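Local coordinates for foldase protein PrsA 2 (Bacillus anthracis, PDB 6VJ4), which catalyses cis-trans isomerisation of peptidyl-proline bonds, helps several secreted proteins fold outside the cell after translocation, and is important for secretion of the protective antigen, at residues Y106-K111 with T196-L201; D47-E52 with F85-N90. One frame throughout, in Å; residues are numbered along the deposited sequence. Where two conformers were deposited one is given.

Contact 1 of 2, residues Y106-K111 with T196-L201; sequences YKPEIK and TGKKDL
A classic beta bulge joins the antiparallel first and last strands of the PpiC-type rotamase domain, where Thr196 and Gly197 both face Lys111. Lys111 O accepts both backbone N-H groups from the same face of its carbonyl plane. Thr196 N makes the shorter and straighter bond, at 2.8 Å to Lys111 O. The bond from Gly197 N to Lys111 O is longer, 3.1 Å, and bent. Lys111 N returns a bond to Gly197 O. Beside the bulge, the Lys111 chain crosses Thr196 at about a right angle, with Lys111 CG 3.3 Å from Thr196 OG1. Ile110 and Lys198 form the next, non-hydrogen-bonded pair. Beyond it, Lys199 N bonds to Glu109 O at 2.9 Å. The side chains of Glu109 and Lys199 lie side by side, both extended. Lys199 has two conformers, and in one Lys199 NZ makes a weak salt bridge of 3.4 Å to Glu109 OE1. A water from Glu109 OE2 to this ammonium and a cation-pi contact with Tyr158 are equally tentative. Pro108 CB lies 3.1 Å from Lys199 O; its CB and CG flank Lys198 CG, and its CD meets Leu201 CD2. A second water joins Glu109 N to Asp200 O. At the far end, Leu201 CD2 makes a CH-pi contact over one face of the Tyr106 ring, 3.6 Å from its centroid. Tyr106 CG is anti to the backbone N (chi1 177°), from where the ring reaches Leu201. Its hydroxyl bonds to Lys202 O. Paired central strands, entering and leaving the domain side by side, are typical of the parvulin fold.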
# COMPACT_ATOMS: atom_id res chain seq x y z
N TYR A 106 31.27 -17.52 7.79
CA TYR A 106 32.22 -18.62 8.09
C TYR A 106 33.58 -18.00 8.35
O TYR A 106 34.36 -17.78 7.41
CB TYR A 106 32.26 -19.65 6.97
CG TYR A 106 33.25 -20.76 7.19
CD1 TYR A 106 33.09 -21.69 8.21
CD2 TYR A 106 34.31 -20.92 6.34
CE1 TYR A 106 33.99 -22.73 8.37
CE2 TYR A 106 35.22 -21.96 6.49
CZ TYR A 106 35.06 -22.87 7.52
OH TYR A 106 35.98 -23.88 7.65
N LYS A 107 33.80 -17.67 9.61
CA LYS A 107 35.05 -17.03 10.07
C LYS A 107 35.39 -17.54 11.45
O LYS A 107 34.50 -17.91 12.23
CB LYS A 107 34.90 -15.52 10.15
CG LYS A 107 34.47 -14.82 8.88
CD LYS A 107 34.45 -13.32 9.03
CE LYS A 107 33.81 -12.64 7.85
NZ LYS A 107 33.76 -11.17 8.03
N PRO A 108 36.67 -17.55 11.82
CA PRO A 108 37.05 -17.97 13.16
C PRO A 108 36.52 -17.01 14.22
O PRO A 108 36.37 -15.82 13.93
CB PRO A 108 38.58 -17.90 13.17
CG PRO A 108 38.96 -17.07 11.96
CD PRO A 108 37.80 -17.10 10.99
N GLU A 109 36.17 -17.56 15.38
CA GLU A 109 35.84 -16.72 16.55
C GLU A 109 37.10 -15.93 16.88
O GLU A 109 38.21 -16.51 16.81
CB GLU A 109 35.38 -17.69 17.65
CG GLU A 109 34.66 -17.09 18.81
CD GLU A 109 34.15 -18.10 19.83
OE1 GLU A 109 34.25 -19.31 19.58
OE2 GLU A 109 33.65 -17.67 20.87
N ILE A 110 36.96 -14.64 17.18
CA ILE A 110 38.14 -13.80 17.50
C ILE A 110 37.92 -13.09 18.83
O ILE A 110 36.77 -12.89 19.25
CB ILE A 110 38.46 -12.77 16.41
CG1 ILE A 110 37.23 -11.93 16.03
CG2 ILE A 110 39.06 -13.45 15.19
CD1 ILE A 110 37.56 -10.69 15.20
N LYS A 111 39.04 -12.75 19.46
CA LYS A 111 38.98 -11.94 20.68
C LYS A 111 39.66 -10.62 20.35
O LYS A 111 40.68 -10.62 19.67
CB LYS A 111 39.67 -12.65 21.85
CG LYS A 111 39.61 -11.88 23.15
CD LYS A 111 40.12 -12.65 24.32
CE LYS A 111 41.58 -13.02 24.21
NZ LYS A 111 42.08 -13.52 25.52
N THR A 196 43.37 -9.83 19.79
CA THR A 196 44.16 -10.50 20.86
C THR A 196 44.03 -12.01 20.81
O THR A 196 44.77 -12.67 21.55
CB THR A 196 43.73 -9.98 22.23
OG1 THR A 196 42.33 -10.17 22.39
CG2 THR A 196 44.02 -8.51 22.41
N GLY A 197 43.13 -12.53 19.98
CA GLY A 197 42.95 -13.99 19.91
C GLY A 197 42.22 -14.41 18.65
O GLY A 197 41.42 -13.64 18.12
N LYS A 198 42.50 -15.63 18.20
CA LYS A 198 41.78 -16.17 17.02
C LYS A 198 41.72 -17.68 17.24
O LYS A 198 42.78 -18.31 17.43
CB LYS A 198 42.50 -15.79 15.72
CG LYS A 198 41.80 -16.31 14.47
CD LYS A 198 42.47 -15.89 13.19
CE LYS A 198 42.17 -14.47 12.81
NZ LYS A 198 42.93 -14.04 11.62
N LYS A 199 40.50 -18.22 17.16
CA LYS A 199 40.28 -19.67 17.37
C LYS A 199 40.41 -20.45 16.08
O LYS A 199 40.15 -19.90 15.00
CB LYS A 199 38.88 -19.92 17.92
CG LYS A 199 38.66 -19.31 19.30
CD LYS A 199 37.48 -19.87 20.01
CE LYS A 199 37.46 -19.42 21.45
NZ LYS A 199 36.34 -20.03 22.20
N ASP A 200 40.75 -21.74 16.23
CA ASP A 200 40.80 -22.64 15.07
C ASP A 200 39.39 -22.67 14.46
O ASP A 200 38.37 -22.46 15.21
CB ASP A 200 41.27 -24.03 15.53
CG ASP A 200 42.63 -24.02 16.22
OD1 ASP A 200 43.48 -23.18 15.85
OD2 ASP A 200 42.83 -24.84 17.16
N LEU A 201 39.31 -22.88 13.16
CA LEU A 201 38.00 -22.94 12.48
C LEU A 201 37.79 -24.35 11.93
O LEU A 201 38.67 -24.85 11.19
CB LEU A 201 37.98 -21.87 11.39
CG LEU A 201 36.68 -21.76 10.59
CD1 LEU A 201 35.50 -21.47 11.49
CD2 LEU A 201 36.81 -20.70 9.51
O HOH W 1 36.30 -20.46 15.52
O HOH W 2 33.81 -18.48 23.33

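Contact 2 of 2, residues D47-E52 with F85-N90; sequences DDVDKE and FKLSMN
Helices 46-60 and 76-95 meet here with their short segments 10.5 Å apart at the axes and their N-to-C directions 119° apart. Leu87 carries the apolar part of the contact. Its CG is anti to the carbonyl carbon (chi1 -68°), and its CD1 methyl reaches the backbone of the other helix. Leu87 CD1 lies 3.9 Å from Val49 CA and 3.8 Å from Asp48 O. It also meets side chains, with Val49 CG2 and Glu52 CB each 4.2 Å from Leu87 CD1. A salt bridge lies beside this leucine. Lys86 NZ donates to Glu52 OE2 at 3.0 Å and comes from above the carboxylate plane, 47° out of it. The two chains cross at about a right angle. Glu52 OE1 has a weak, long ion pair with Lys55. The contact is small, burying 185 Å² in all, and lies at the surface. The buried Val49 side chain also touches Lys80, Ile83 and Lys84 of helix 76-95. Leu87 also packs on Val44 in the loop before helix 46-60. Helix 28-41 meets segment 85-90 as well: Phe85 touches Gln35, Ser88 touches Ile38 and Thr39, and Met89 touches Ile38.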
# COMPACT_ATOMS: atom_id res chain seq x y z
N ASP A 47 -3.69 -24.53 11.63
CA ASP A 47 -3.38 -25.52 12.70
C ASP A 47 -2.20 -25.00 13.53
O ASP A 47 -2.29 -25.03 14.77
CB ASP A 47 -3.08 -26.91 12.13
CG ASP A 47 -4.27 -27.62 11.49
OD1 ASP A 47 -5.39 -27.10 11.59
OD2 ASP A 47 -4.05 -28.69 10.89
N ASP A 48 -1.14 -24.53 12.85
CA ASP A 48 0.06 -23.99 13.55
C ASP A 48 -0.32 -22.74 14.35
O ASP A 48 0.20 -22.58 15.47
CB ASP A 48 1.19 -23.66 12.57
CG ASP A 48 1.72 -24.85 11.77
OD1 ASP A 48 1.16 -25.95 11.92
OD2 ASP A 48 2.69 -24.65 11.00
N VAL A 49 -1.18 -21.89 13.78
CA VAL A 49 -1.62 -20.62 14.45
C VAL A 49 -2.42 -20.98 15.70
O VAL A 49 -2.11 -20.44 16.79
CB VAL A 49 -2.44 -19.73 13.50
CG1 VAL A 49 -3.10 -18.57 14.25
CG2 VAL A 49 -1.61 -19.20 12.34
N ASP A 50 -3.42 -21.87 15.55
CA ASP A 50 -4.30 -22.28 16.68
C ASP A 50 -3.45 -22.93 17.78
O ASP A 50 -3.74 -22.67 18.96
CB ASP A 50 -5.42 -23.20 16.19
CG ASP A 50 -6.41 -22.52 15.24
OD1 ASP A 50 -6.43 -21.27 15.21
OD2 ASP A 50 -7.13 -23.24 14.53
N LYS A 51 -2.44 -23.73 17.41
CA LYS A 51 -1.58 -24.38 18.44
C LYS A 51 -0.86 -23.30 19.25
O LYS A 51 -0.75 -23.47 20.48
CB LYS A 51 -0.59 -25.36 17.80
CG LYS A 51 0.47 -25.90 18.76
CD LYS A 51 1.18 -27.15 18.27
CE LYS A 51 0.29 -28.37 18.25
NZ LYS A 51 1.03 -29.58 17.82
N GLU A 52 -0.38 -22.24 18.59
CA GLU A 52 0.34 -21.16 19.30
C GLU A 52 -0.66 -20.40 20.18
O GLU A 52 -0.27 -19.97 21.28
CB GLU A 52 1.04 -20.23 18.30
CG GLU A 52 2.02 -19.26 18.93
CD GLU A 52 3.26 -19.90 19.56
OE1 GLU A 52 3.50 -21.10 19.31
OE2 GLU A 52 3.98 -19.19 20.29
N PHE A 85 0.64 -13.29 12.24
CA PHE A 85 1.69 -12.38 11.74
C PHE A 85 3.06 -12.79 12.30
O PHE A 85 4.03 -12.89 11.50
CB PHE A 85 1.37 -10.92 12.10
CG PHE A 85 2.45 -9.95 11.72
CD1 PHE A 85 2.63 -9.57 10.39
CD2 PHE A 85 3.31 -9.42 12.67
CE1 PHE A 85 3.63 -8.68 10.04
CE2 PHE A 85 4.31 -8.53 12.31
CZ PHE A 85 4.47 -8.16 11.00
N LYS A 86 3.15 -13.02 13.61
CA LYS A 86 4.44 -13.39 14.25
C LYS A 86 5.02 -14.64 13.58
O LYS A 86 6.22 -14.63 13.22
CB LYS A 86 4.26 -13.66 15.75
CG LYS A 86 5.57 -13.91 16.49
CD LYS A 86 5.41 -14.57 17.85
CE LYS A 86 4.91 -15.99 17.76
NZ LYS A 86 4.94 -16.67 19.08
N LEU A 87 4.20 -15.69 13.42
CA LEU A 87 4.67 -16.96 12.81
C LEU A 87 5.08 -16.72 11.35
O LEU A 87 6.11 -17.30 10.93
CB LEU A 87 3.57 -18.02 12.90
CG LEU A 87 3.24 -18.51 14.32
CD1 LEU A 87 2.08 -19.49 14.29
CD2 LEU A 87 4.46 -19.14 14.98
N SER A 88 4.32 -15.92 10.61
CA SER A 88 4.68 -15.65 9.19
C SER A 88 5.99 -14.85 9.13
O SER A 88 6.82 -15.10 8.26
CB SER A 88 3.57 -14.95 8.47
OG SER A 88 2.46 -15.83 8.34
N MSE A 89 6.17 -13.93 10.08
CA MSE A 89 7.38 -13.12 10.15
C MSE A 89 8.57 -14.01 10.50
O MSE A 89 9.65 -13.85 9.93
CB MSE A 89 7.21 -12.00 11.17
CG MSE A 89 8.22 -10.89 11.05
SE MSE A 89 8.17 -10.11 9.25
CE MSE A 89 7.50 -8.27 9.29
N ASN A 90 8.36 -14.94 11.44
CA ASN A 90 9.41 -15.86 11.85
C ASN A 90 9.85 -16.69 10.64
O ASN A 90 11.07 -16.91 10.49
CB ASN A 90 8.98 -16.81 12.97
CG ASN A 90 8.89 -16.14 14.33
OD1 ASN A 90 9.23 -14.97 14.47
ND2 ASN A 90 8.45 -16.89 15.33

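Contact 1 and contact 2 lie on opposite sides of the chain's centre. Their centres are about 37 Å apart, and their nearest atoms about 20 Å. They do not touch. Along the chain they come in series: contact 2 closes before contact 1 opens. Contact 2 joins two helices of the N-terminal helical part. Contact 1 pairs strands 110-117 and 189-198, the two inner strands of the four-stranded sheet. Helix 99-104 follows helix 76-95 and leads to segment 106-111, while segment 196-201 leads out to helix 204-220. Contact 1 thus belongs to the domain associated with isomerase activity, and contact 2 to a separate helical region.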